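PDB 5K7F: transcriptional regulator, TetR family from Myxococcus xanthus, which probably binds DNA as a TetR-type transcriptional repressor, regulating an alternative route of isovaleryl coenzyme A biosynthesis. Local coordinates for residues 21-26 with 106-111; 55-58 with 62-65; 26-31 with 35-40. One frame throughout, in Å; residues are numbered along the deposited sequence. Where two conformers were deposited one is given.

Contact 1 (21-26 with 106-111)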
ATOM      1  N   ILE A  21     -14.814 -20.653  -4.173  1.00 15.93           N
ATOM      2  CA  ILE A  21     -14.698 -20.740  -2.726  1.00 14.11           C
ATOM      3  C   ILE A  21     -13.687 -19.721  -2.221  1.00 10.29           C
ATOM      4  O   ILE A  21     -13.936 -18.998  -1.257  1.00 11.91           O
ATOM      5  CB  ILE A  21     -14.298 -22.165  -2.302  1.00 17.07           C
ATOM      6  CG1 ILE A  21     -15.433 -23.149  -2.568  1.00 19.85           C
ATOM      7  CG2 ILE A  21     -13.933 -22.231  -0.826  1.00 14.80           C
ATOM      8  CD1 ILE A  21     -15.009 -24.585  -2.317  1.00 17.45           C
ATOM      9  N   LEU A  22     -12.508 -19.666  -2.867  1.00 13.45           N
ATOM     10  CA  LEU A  22     -11.443 -18.787  -2.368  1.00  9.06           C
ATOM     11  C   LEU A  22     -11.827 -17.316  -2.484  1.00 11.08           C
ATOM     12  O   LEU A  22     -11.480 -16.503  -1.604  1.00 11.47           O
ATOM     13  CB  LEU A  22     -10.135 -19.016  -3.124  1.00  8.56           C
ATOM     14  CG  LEU A  22      -9.546 -20.415  -3.098  1.00 11.28           C
ATOM     15  CD1 LEU A  22      -8.250 -20.466  -3.822  1.00 11.96           C
ATOM     16  CD2 LEU A  22      -9.391 -20.923  -1.684  1.00 13.05           C
ATOM     17  N   GLU A  23     -12.561 -16.967  -3.547  1.00 12.13           N
ATOM     18  CA  GLU A  23     -13.006 -15.596  -3.763  1.00  9.72           C
ATOM     19  C   GLU A  23     -14.062 -15.213  -2.746  1.00 13.66           C
ATOM     20  O   GLU A  23     -14.078 -14.080  -2.251  1.00 17.07           O
ATOM     21  CB  GLU A  23     -13.560 -15.435  -5.193  1.00 13.59           C
ATOM     22  CG  GLU A  23     -12.464 -15.530  -6.290  1.00 14.72           C
ATOM     23  CD  GLU A  23     -13.008 -15.684  -7.695  1.00 20.08           C
ATOM     24  OE1 GLU A  23     -14.210 -15.406  -7.903  1.00 19.64           O
ATOM     25  OE2 GLU A  23     -12.216 -16.043  -8.596  1.00 14.54           O
ATOM     26  N   THR A  24     -14.950 -16.157  -2.430  1.00 13.92           N
ATOM     27  CA  THR A  24     -15.986 -15.915  -1.434  1.00 13.97           C
ATOM     28  C   THR A  24     -15.349 -15.765  -0.057  1.00 14.21           C
ATOM     29  O   THR A  24     -15.659 -14.838   0.682  1.00 14.59           O
ATOM     30  CB  THR A  24     -17.037 -17.050  -1.476  1.00 11.46           C
ATOM     31  OG1 THR A  24     -17.745 -17.051  -2.728  1.00 21.60           O
ATOM     32  CG2 THR A  24     -18.039 -16.907  -0.338  1.00 19.14           C
ATOM     33  N   ALA A  25     -14.413 -16.652   0.278  1.00 13.88           N
ATOM     34  CA  ALA A  25     -13.675 -16.543   1.532  1.00  9.93           C
ATOM     35  C   ALA A  25     -12.903 -15.231   1.623  1.00 12.58           C
ATOM     36  O   ALA A  25     -12.865 -14.597   2.684  1.00 16.80           O
ATOM     37  CB  ALA A  25     -12.734 -17.732   1.654  1.00 15.79           C
ATOM     38  N   ALA A  26     -12.238 -14.835   0.530  1.00 17.64           N
ATOM     39  CA  ALA A  26     -11.512 -13.565   0.517  1.00 12.24           C
ATOM     40  C   ALA A  26     -12.448 -12.388   0.805  1.00 16.79           C
ATOM     41  O   ALA A  26     -12.096 -11.482   1.570  1.00 19.51           O
ATOM     42  CB  ALA A  26     -10.808 -13.363  -0.826  1.00 13.80           C
ATOM     43  N   ARG A 106     -10.593  -5.069 -10.601  1.00  6.96           N
ATOM     44  CA  ARG A 106     -11.739  -5.885 -11.022  1.00  9.44           C
ATOM     45  C   ARG A 106     -12.445  -6.484  -9.801  1.00  9.42           C
ATOM     46  O   ARG A 106     -11.817  -7.033  -8.891  1.00 12.73           O
ATOM     47  CB  ARG A 106     -11.289  -6.988 -11.975  1.00  8.21           C
ATOM     48  CG  ARG A 106     -10.782  -6.515 -13.347  1.00 10.24           C
ATOM     49  CD  ARG A 106     -11.047  -7.607 -14.465  1.00  9.01           C
ATOM     50  NE  ARG A 106     -10.365  -7.327 -15.715  1.00 11.90           N
ATOM     51  CZ  ARG A 106      -9.071  -7.509 -15.934  1.00 16.35           C
ATOM     52  NH1 ARG A 106      -8.271  -7.942 -14.956  1.00 15.81           N
ATOM     53  NH2 ARG A 106      -8.584  -7.217 -17.121  1.00 11.08           N
ATOM     54  N   GLY A 107     -13.767  -6.374  -9.769  1.00  8.10           N
ATOM     55  CA  GLY A 107     -14.504  -6.885  -8.629  1.00  7.91           C
ATOM     56  C   GLY A 107     -14.150  -8.317  -8.249  1.00 12.85           C
ATOM     57  O   GLY A 107     -14.041  -8.634  -7.064  1.00 14.57           O
ATOM     58  N   TRP A 108     -13.970  -9.208  -9.246  1.00 14.00           N
ATOM     59  CA  TRP A 108     -13.788 -10.618  -8.899  1.00 10.65           C
ATOM     60  C   TRP A 108     -12.416 -10.938  -8.322  1.00 10.05           C
ATOM     61  O   TRP A 108     -12.290 -11.939  -7.618  1.00 11.76           O
ATOM     62  CB  TRP A 108     -14.067 -11.551 -10.088  1.00 14.53           C
ATOM     63  CG  TRP A 108     -13.185 -11.444 -11.281  1.00 11.19           C
ATOM     64  CD1 TRP A 108     -13.389 -10.668 -12.389  1.00  8.60           C
ATOM     65  CD2 TRP A 108     -11.953 -12.138 -11.497  1.00 11.24           C
ATOM     66  NE1 TRP A 108     -12.358 -10.841 -13.288  1.00 10.23           N
ATOM     67  CE2 TRP A 108     -11.480 -11.761 -12.773  1.00 11.80           C
ATOM     68  CE3 TRP A 108     -11.224 -13.078 -10.758  1.00 11.50           C
ATOM     69  CZ2 TRP A 108     -10.291 -12.261 -13.309  1.00 16.97           C
ATOM     70  CZ3 TRP A 108     -10.029 -13.583 -11.306  1.00  9.14           C
ATOM     71  CH2 TRP A 108      -9.581 -13.160 -12.555  1.00 12.78           C
ATOM     72  N   SER A 109     -11.386 -10.126  -8.579  1.00  9.44           N
ATOM     73  CA  SER A 109     -10.038 -10.447  -8.138  1.00 10.35           C
ATOM     74  C   SER A 109      -9.545  -9.573  -6.985  1.00  8.59           C
ATOM     75  O   SER A 109      -8.552  -9.923  -6.357  1.00 10.24           O
ATOM     76  CB  SER A 109      -9.066 -10.323  -9.325  1.00 10.86           C
ATOM     77  OG  SER A 109      -9.162  -9.029  -9.902  1.00  8.98           O
ATOM     78  N   LYS A 110     -10.229  -8.471  -6.667  1.00  6.95           N
ATOM     79  CA  LYS A 110      -9.608  -7.437  -5.838  1.00  8.97           C
ATOM     80  C   LYS A 110      -9.337  -7.899  -4.406  1.00 11.33           C
ATOM     81  O   LYS A 110      -8.331  -7.506  -3.817  1.00 11.50           O
ATOM     82  CB  LYS A 110     -10.471  -6.169  -5.848  1.00 10.86           C
ATOM     83  CG  LYS A 110     -11.833  -6.287  -5.259  1.00 11.62           C
ATOM     84  CD  LYS A 110     -12.700  -5.093  -5.673  1.00 14.21           C
ATOM     85  CE  LYS A 110     -14.078  -5.168  -5.009  1.00 19.94           C
ATOM     86  NZ  LYS A 110     -14.008  -4.831  -3.569  1.00 24.46           N
ATOM     87  N   GLU A 111     -10.215  -8.713  -3.805  1.00 12.30           N
ATOM     88  CA  GLU A 111      -9.991  -9.078  -2.411  1.00 12.08           C
ATOM     89  C   GLU A 111      -8.931 -10.163  -2.272  1.00 10.29           C
ATOM     90  O   GLU A 111      -8.182 -10.154  -1.294  1.00 12.15           O
ATOM     91  CB  GLU A 111     -11.280  -9.537  -1.746  1.00 15.67           C
ATOM     92  CG  GLU A 111     -12.258  -8.408  -1.563  1.00 20.87           C
ATOM     93  CD  GLU A 111     -13.331  -8.391  -2.622  1.00 29.40           C
ATOM     94  OE1 GLU A 111     -13.327  -9.268  -3.517  1.00 35.85           O
ATOM     95  OE2 GLU A 111     -14.183  -7.489  -2.554  1.00 34.16           O
TER
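Glu111, which packs against Ala26 through its CB, is tied at the far end of its side chain by a salt bridge, OE2 lying 2.9 Å from NZ of the neighbouring Lys110. The ammonium group meets that oxygen from above the carboxylate plane, 52° out of it. Glu111 leaves the backbone with CG opposite the carbonyl carbon and then bends at chi2 (100°), which folds the carboxylate back toward Lys110. The contact with helix 18-32 is made nearer the backbone: Glu111 CB sits 4.0 Å from Ala26 CB and about as close to Ala26 O, a purely van der Waals touch at a point where the two backbones approach closely. Ala26 also rests on Val112 and Ile115 of helix 110-117. These residues join the first helix of the DNA-binding part of a TetR-type regulator to the start of helix 110-117 in the C-terminal part, an interface between domains through which effector binding is transmitted in several relatives. One helical turn back from Ala26, Glu23 reaches across with an extended chain. Its OE2 comes 3.8 Å from CE3 of Trp108, approaching the indole obliquely with carboxylate and ring planes 41° apart, while CG and CD pass near Trp108 O. The main polar partner of OE2 lies in helix 60-83, where it is hydrogen-bonded to Tyr70 OH. Replacing Glu23 by an alanine removes the carboxylate and would probably leave the Tyr70 hydroxyl without this mate and uncover CE3 of the indole. Ser109 CB lies 3.8 Å above one face of the Trp108 ring, displaced toward the edge of the ring system, and Leu74 of helix 60-83 touches Trp108 as well.

Contact 2 (55-58 with 62-65)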
ATOM      1  N   HIS A  55     -13.851 -30.972   1.780  1.00 15.57           N
ATOM      2  CA  HIS A  55     -13.203 -31.669   0.675  1.00 23.29           C
ATOM      3  C   HIS A  55     -12.167 -30.795  -0.018  1.00 19.90           C
ATOM      4  O   HIS A  55     -11.158 -31.311  -0.509  1.00 20.34           O
ATOM      5  CB  HIS A  55     -14.255 -32.120  -0.324  1.00 17.42           C
ATOM      6  N   HIS A  56     -12.403 -29.484  -0.070  1.00 19.93           N
ATOM      7  CA  HIS A  56     -11.467 -28.530  -0.676  1.00 19.69           C
ATOM      8  C   HIS A  56     -10.451 -27.964   0.333  1.00 24.24           C
ATOM      9  O   HIS A  56      -9.253 -27.903   0.033  1.00 24.72           O
ATOM     10  CB  HIS A  56     -12.240 -27.373  -1.330  1.00 16.23           C
ATOM     11  CG  HIS A  56     -13.148 -27.773  -2.451  1.00 20.07           C
ATOM     12  ND1 HIS A  56     -12.716 -27.920  -3.753  1.00 21.84           N
ATOM     13  CD2 HIS A  56     -14.483 -27.996  -2.476  1.00 20.66           C
ATOM     14  CE1 HIS A  56     -13.738 -28.253  -4.524  1.00 31.07           C
ATOM     15  NE2 HIS A  56     -14.824 -28.305  -3.775  1.00 35.66           N
ATOM     16  N   ILE A  57     -10.910 -27.523   1.511  1.00 15.93           N
ATOM     17  CA  ILE A  57     -10.104 -26.840   2.528  1.00 16.94           C
ATOM     18  C   ILE A  57     -10.504 -27.337   3.914  1.00 23.80           C
ATOM     19  O   ILE A  57     -11.683 -27.281   4.276  1.00 18.59           O
ATOM     20  CB  ILE A  57     -10.296 -25.310   2.476  1.00 17.17           C
ATOM     21  CG1 ILE A  57      -9.987 -24.734   1.082  1.00 30.66           C
ATOM     22  CG2 ILE A  57      -9.458 -24.627   3.588  1.00 23.86           C
ATOM     23  CD1 ILE A  57      -8.483 -24.602   0.747  1.00 31.64           C
ATOM     24  N   GLN A  58      -9.519 -27.729   4.734  1.00 22.47           N
ATOM     25  CA  GLN A  58      -9.809 -28.324   6.041  1.00 20.33           C
ATOM     26  C   GLN A  58      -9.599 -27.406   7.258  1.00 32.36           C
ATOM     27  O   GLN A  58     -10.132 -27.706   8.337  1.00 30.37           O
ATOM     28  CB  GLN A  58      -8.957 -29.589   6.211  1.00 18.43           C
ATOM     29  CG  GLN A  58      -9.106 -30.637   5.082  1.00 22.04           C
ATOM     30  CD  GLN A  58      -8.116 -31.784   5.254  1.00 36.34           C
ATOM     31  OE1 GLN A  58      -7.208 -31.713   6.097  1.00 43.37           O
ATOM     32  NE2 GLN A  58      -8.274 -32.839   4.458  1.00 32.27           N
ATOM     33  N   GLN A  62      -4.751 -23.559   6.031  1.00 17.92           N
ATOM     34  CA  GLN A  62      -4.820 -24.025   4.650  0.52 19.56           C
ATOM     35  C   GLN A  62      -5.538 -23.012   3.762  1.00 16.28           C
ATOM     36  O   GLN A  62      -5.083 -22.718   2.654  1.00 17.27           O
ATOM     37  CB  GLN A  62      -5.536 -25.369   4.590  0.52 18.64           C
ATOM     38  CG  GLN A  62      -4.818 -26.528   5.269  0.52 15.00           C
ATOM     39  CD  GLN A  62      -5.526 -27.842   5.014  0.52 21.65           C
ATOM     40  OE1 GLN A  62      -6.349 -27.936   4.104  0.52 22.74           O
ATOM     41  NE2 GLN A  62      -5.203 -28.867   5.800  0.52 17.27           N
ATOM     42  N   LEU A  63      -6.658 -22.478   4.236  1.00 14.16           N
ATOM     43  CA  LEU A  63      -7.428 -21.525   3.436  1.00 16.50           C
ATOM     44  C   LEU A  63      -6.592 -20.305   3.071  1.00 16.84           C
ATOM     45  O   LEU A  63      -6.621 -19.830   1.929  1.00 13.44           O
ATOM     46  CB  LEU A  63      -8.671 -21.084   4.211  1.00 17.74           C
ATOM     47  CG  LEU A  63      -9.527 -20.002   3.540  1.00 16.17           C
ATOM     48  CD1 LEU A  63     -10.164 -20.469   2.217  1.00 20.87           C
ATOM     49  CD2 LEU A  63     -10.586 -19.531   4.513  1.00 20.98           C
ATOM     50  N   LEU A  64      -5.906 -19.733   4.055  1.00 11.82           N
ATOM     51  CA  LEU A  64      -5.132 -18.519   3.814  1.00 16.68           C
ATOM     52  C   LEU A  64      -4.040 -18.744   2.758  1.00 14.78           C
ATOM     53  O   LEU A  64      -3.913 -17.960   1.810  1.00 14.41           O
ATOM     54  CB  LEU A  64      -4.560 -18.021   5.145  1.00 19.82           C
ATOM     55  CG  LEU A  64      -3.785 -16.711   5.138  1.00 25.49           C
ATOM     56  CD1 LEU A  64      -4.670 -15.610   4.519  1.00 28.62           C
ATOM     57  CD2 LEU A  64      -3.356 -16.340   6.541  1.00 22.88           C
ATOM     58  N   PHE A  65      -3.244 -19.812   2.908  1.00 13.49           N
ATOM     59  CA  PHE A  65      -2.201 -20.149   1.930  1.00 12.66           C
ATOM     60  C   PHE A  65      -2.799 -20.391   0.553  1.00 16.28           C
ATOM     61  O   PHE A  65      -2.207 -20.040  -0.477  1.00 16.79           O
ATOM     62  CB  PHE A  65      -1.477 -21.398   2.417  1.00 19.78           C
ATOM     63  CG  PHE A  65      -0.424 -21.936   1.490  1.00 24.66           C
ATOM     64  CD1 PHE A  65       0.504 -21.111   0.899  1.00 26.95           C
ATOM     65  CD2 PHE A  65      -0.324 -23.297   1.285  1.00 25.86           C
ATOM     66  CE1 PHE A  65       1.483 -21.633   0.098  1.00 22.09           C
ATOM     67  CE2 PHE A  65       0.647 -23.817   0.482  1.00 24.44           C
ATOM     68  CZ  PHE A  65       1.559 -22.988  -0.103  1.00 27.97           C
TER
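The backbone leaves helix 50-56 in an extended conformation at Ile57 and turns back, bringing Ile57 CA to 6.0 Å from Leu63 CA in the first turns of helix 60-83. This is the exit of the predicted helix-turn-helix motif of a TetR-type DNA-binding domain, where its second helix hands the chain over to the long helix leading toward the C-terminal part. The apolar half of the contact is a single methyl group: CG2 of Ile57, standing opposite the backbone N across CA-CB, is directed at the start of the long helix and touches Leu63 CB at 3.7 Å and Leu63 N at 3.6 Å. The two side chains cross at about a right angle, each then running on into the domain core, Ile57 against Tyr18 and Met39, Leu63 against Ala25, Met39 and Ile42. The polar half joins two glutamines on the outer side. Gln62, extended beyond CG, sends OE1 back to the backbone N of Gln58, forming a hydrogen bond of 3.2 Å that is fairly straight at the hydrogen (163°). The donor stands well above the carbonyl plane of the Gln62 amide, 58° out of it. The NE2 of the same amide makes a weak bond to Gln58 OE1, so one terminal group engages both the main chain and the side chain of Gln58. The two amide planes are 41° apart, rather than coplanar. Gln62 was modelled in two conformers, so this pairing describes one of them and may not be permanently occupied. Its backbone N is fixed independently by Asn59 OD1. Between the two glutamines the carbon skeletons also meet, Gln58 CB lying 4.0 Å from Gln62 CD.

Contact 3 (26-31 with 35-40)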
ATOM      1  N   ALA A  26     -12.238 -14.835   0.530  1.00 17.64           N
ATOM      2  CA  ALA A  26     -11.512 -13.565   0.517  1.00 12.24           C
ATOM      3  C   ALA A  26     -12.448 -12.388   0.805  1.00 16.79           C
ATOM      4  O   ALA A  26     -12.096 -11.482   1.570  1.00 19.51           O
ATOM      5  CB  ALA A  26     -10.808 -13.363  -0.826  1.00 13.80           C
ATOM      6  N   ARG A  27     -13.630 -12.376   0.183  1.00 14.91           N
ATOM      7  CA  ARG A  27     -14.639 -11.368   0.524  1.00 15.81           C
ATOM      8  C   ARG A  27     -14.923 -11.334   2.035  1.00 21.08           C
ATOM      9  O   ARG A  27     -14.853 -10.276   2.677  1.00 20.37           O
ATOM     10  CB  ARG A  27     -15.928 -11.623  -0.264  1.00 19.23           C
ATOM     11  CG  ARG A  27     -15.865 -11.176  -1.686  1.00 28.82           C
ATOM     12  CD  ARG A  27     -17.264 -11.134  -2.290  1.00 29.94           C
ATOM     13  NE  ARG A  27     -17.632 -12.408  -2.917  1.00 38.83           N
ATOM     14  CZ  ARG A  27     -17.171 -12.826  -4.102  1.00 50.48           C
ATOM     15  NH1 ARG A  27     -16.311 -12.077  -4.796  1.00 44.47           N
ATOM     16  NH2 ARG A  27     -17.558 -14.004  -4.602  1.00 35.87           N
ATOM     17  N   LEU A  28     -15.266 -12.476   2.627  1.00 17.49           N
ATOM     18  CA  LEU A  28     -15.603 -12.461   4.049  1.00 21.01           C
ATOM     19  C   LEU A  28     -14.420 -11.990   4.893  1.00 24.88           C
ATOM     20  O   LEU A  28     -14.581 -11.197   5.839  1.00 21.89           O
ATOM     21  CB  LEU A  28     -16.052 -13.854   4.496  1.00 20.66           C
ATOM     22  CG  LEU A  28     -17.321 -14.390   3.876  1.00 19.62           C
ATOM     23  CD1 LEU A  28     -17.518 -15.841   4.320  1.00 27.73           C
ATOM     24  CD2 LEU A  28     -18.511 -13.570   4.280  1.00 30.43           C
ATOM     25  N   ILE A  29     -13.216 -12.454   4.563  1.00 20.16           N
ATOM     26  CA  ILE A  29     -12.053 -12.095   5.373  1.00 17.93           C
ATOM     27  C   ILE A  29     -11.816 -10.591   5.311  1.00 23.09           C
ATOM     28  O   ILE A  29     -11.515  -9.949   6.328  1.00 21.59           O
ATOM     29  CB  ILE A  29     -10.810 -12.883   4.917  1.00 15.34           C
ATOM     30  CG1 ILE A  29     -10.901 -14.333   5.391  1.00 21.26           C
ATOM     31  CG2 ILE A  29      -9.554 -12.274   5.502  1.00 22.49           C
ATOM     32  CD1 ILE A  29      -9.855 -15.258   4.777  1.00 17.20           C
ATOM     33  N   CYS A  30     -11.939 -10.007   4.118  1.00 28.94           N
ATOM     34  CA  CYS A  30     -11.796  -8.562   3.996  1.00 27.53           C
ATOM     35  C   CYS A  30     -12.913  -7.817   4.721  1.00 29.26           C
ATOM     36  O   CYS A  30     -12.685  -6.718   5.230  1.00 28.48           O
ATOM     37  CB  CYS A  30     -11.752  -8.166   2.520  1.00 22.00           C
ATOM     38  SG  CYS A  30     -10.147  -8.483   1.777  1.00 23.20           S
ATOM     39  N   ASP A  31     -14.118  -8.385   4.782  1.00 30.00           N
ATOM     40  CA  ASP A  31     -15.226  -7.662   5.396  1.00 31.12           C
ATOM     41  C   ASP A  31     -15.294  -7.857   6.907  1.00 31.01           C
ATOM     42  O   ASP A  31     -15.500  -6.880   7.634  1.00 38.36           O
ATOM     43  CB  ASP A  31     -16.557  -8.077   4.760  1.00 33.73           C
ATOM     44  CG  ASP A  31     -17.761  -7.456   5.474  1.00 50.66           C
ATOM     45  OD1 ASP A  31     -17.698  -6.251   5.810  1.00 56.31           O
ATOM     46  OD2 ASP A  31     -18.761  -8.166   5.720  1.00 43.40           O
ATOM     47  N   GLU A  35      -9.775 -13.425  11.945  1.00 30.95           N
ATOM     48  CA  GLU A  35     -10.192 -13.968  13.239  1.00 33.91           C
ATOM     49  C   GLU A  35     -11.711 -14.016  13.360  1.00 33.31           C
ATOM     50  O   GLU A  35     -12.263 -14.944  13.965  1.00 35.07           O
ATOM     51  CB  GLU A  35      -9.595 -13.133  14.371  1.00 35.10           C
ATOM     52  N   GLY A  36     -12.404 -13.024  12.800  1.00 31.16           N
ATOM     53  CA  GLY A  36     -13.855 -13.035  12.822  1.00 37.74           C
ATOM     54  C   GLY A  36     -14.468 -14.167  12.020  1.00 35.33           C
ATOM     55  O   GLY A  36     -15.499 -14.723  12.415  1.00 36.46           O
ATOM     56  N   THR A  37     -13.830 -14.557  10.918  1.00 29.30           N
ATOM     57  CA  THR A  37     -14.438 -15.438   9.934  1.00 20.30           C
ATOM     58  C   THR A  37     -14.145 -16.907  10.227  1.00 26.77           C
ATOM     59  O   THR A  37     -12.986 -17.298  10.393  1.00 28.31           O
ATOM     60  CB  THR A  37     -13.925 -15.091   8.542  1.00 28.47           C
ATOM     61  OG1 THR A  37     -14.292 -13.741   8.217  1.00 28.30           O
ATOM     62  CG2 THR A  37     -14.519 -16.051   7.510  1.00 26.82           C
ATOM     63  N   SER A  38     -15.189 -17.727  10.198  1.00 20.67           N
ATOM     64  CA  SER A  38     -15.071 -19.147  10.491  1.00 24.97           C
ATOM     65  C   SER A  38     -15.343 -20.009   9.258  1.00 21.39           C
ATOM     66  O   SER A  38     -15.978 -19.589   8.281  1.00 14.97           O
ATOM     67  CB  SER A  38     -16.041 -19.532  11.610  1.00 20.96           C
ATOM     68  OG  SER A  38     -17.352 -19.705  11.080  1.00 20.90           O
ATOM     69  N   MET A  39     -14.854 -21.251   9.324  1.00 15.30           N
ATOM     70  CA  MET A  39     -15.064 -22.174   8.226  1.00 22.66           C
ATOM     71  C   MET A  39     -16.545 -22.460   8.048  1.00 16.30           C
ATOM     72  O   MET A  39     -17.018 -22.610   6.924  1.00 17.08           O
ATOM     73  CB  MET A  39     -14.262 -23.453   8.475  1.00 31.06           C
ATOM     74  CG  MET A  39     -12.745 -23.229   8.509  1.00 19.26           C
ATOM     75  SD  MET A  39     -12.000 -22.544   6.978  1.00 24.13           S
ATOM     76  CE  MET A  39     -12.321 -23.804   5.767  1.00 26.28           C
ATOM     77  N   GLN A  40     -17.308 -22.473   9.151  1.00 21.93           N
ATOM     78  CA  GLN A  40     -18.750 -22.647   9.046  1.00 22.96           C
ATOM     79  C   GLN A  40     -19.384 -21.469   8.314  1.00 19.70           C
ATOM     80  O   GLN A  40     -20.212 -21.659   7.417  1.00 15.97           O
ATOM     81  CB  GLN A  40     -19.338 -22.843  10.447  1.00 24.64           C
ATOM     82  CG  GLN A  40     -20.839 -22.687  10.593  1.00 30.83           C
ATOM     83  CD  GLN A  40     -21.291 -22.919  12.042  1.00 40.81           C
ATOM     84  OE1 GLN A  40     -21.079 -23.995  12.604  1.00 40.25           O
ATOM     85  NE2 GLN A  40     -21.894 -21.901  12.651  1.00 46.35           N
TER
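Thr37, in the turn that leads from helix 18-32 into the predicted helix-turn-helix motif, rests its branched side chain against Leu28 and Ile29. Its CB stands 4.4 Å from CG1 of Ile29, a loose flank contact beside the helix. From CB the two branches part. For the hydroxyl branch, chi1 of -61° sets OG1 anti to the carbonyl carbon and near the last turn of the helix, where it comes 3.5 Å from Leu28 O and 4.0 Å from Ile29 CA, yet its hydrogen bond is made with Gly33 O, which satisfies it inside the turn. The methyl branch, CG2, rests on Leu28 CB at 4.0 Å, which OG1 approaches almost as closely. Beyond that touch Leu28 extends toward Ile42 and Ala45, and Thr37 also reaches Ile42, so helix 39-45 is packed against the first helix by the same small apolar cluster. Ile29 continues to Tyr34 and to Ile67 of helix 60-83. The residue that follows Thr37, Ser38, points its CB away from the first helix and serves as the N-cap of helix 39-45, its OG hydrogen-bonded to the backbone N of Glu41.

From the N terminus, helix 18-32 supplies the first segments of contacts 1 and 3. Contact 3 closes first, a short turn that brings 35-40, which runs into helix 39-45, back against 26-31. Contact 2 follows in series, closing the turn between helix 50-56 and helix 60-83. Contact 1 closes last, 106-111 returning to 21-26, and its loop encloses the other two. Ala26 lies in segments of contacts 1 and 3 but makes its touch in contact 1, and Glu111 CB packs on Cys30 SG. Contact 2 meets contact 1 where Ile21 touches His56 and Leu63 lies on Ala25, and meets contact 3 through Met39. Together they join the DNA-binding helices to each other and to the C-terminal part.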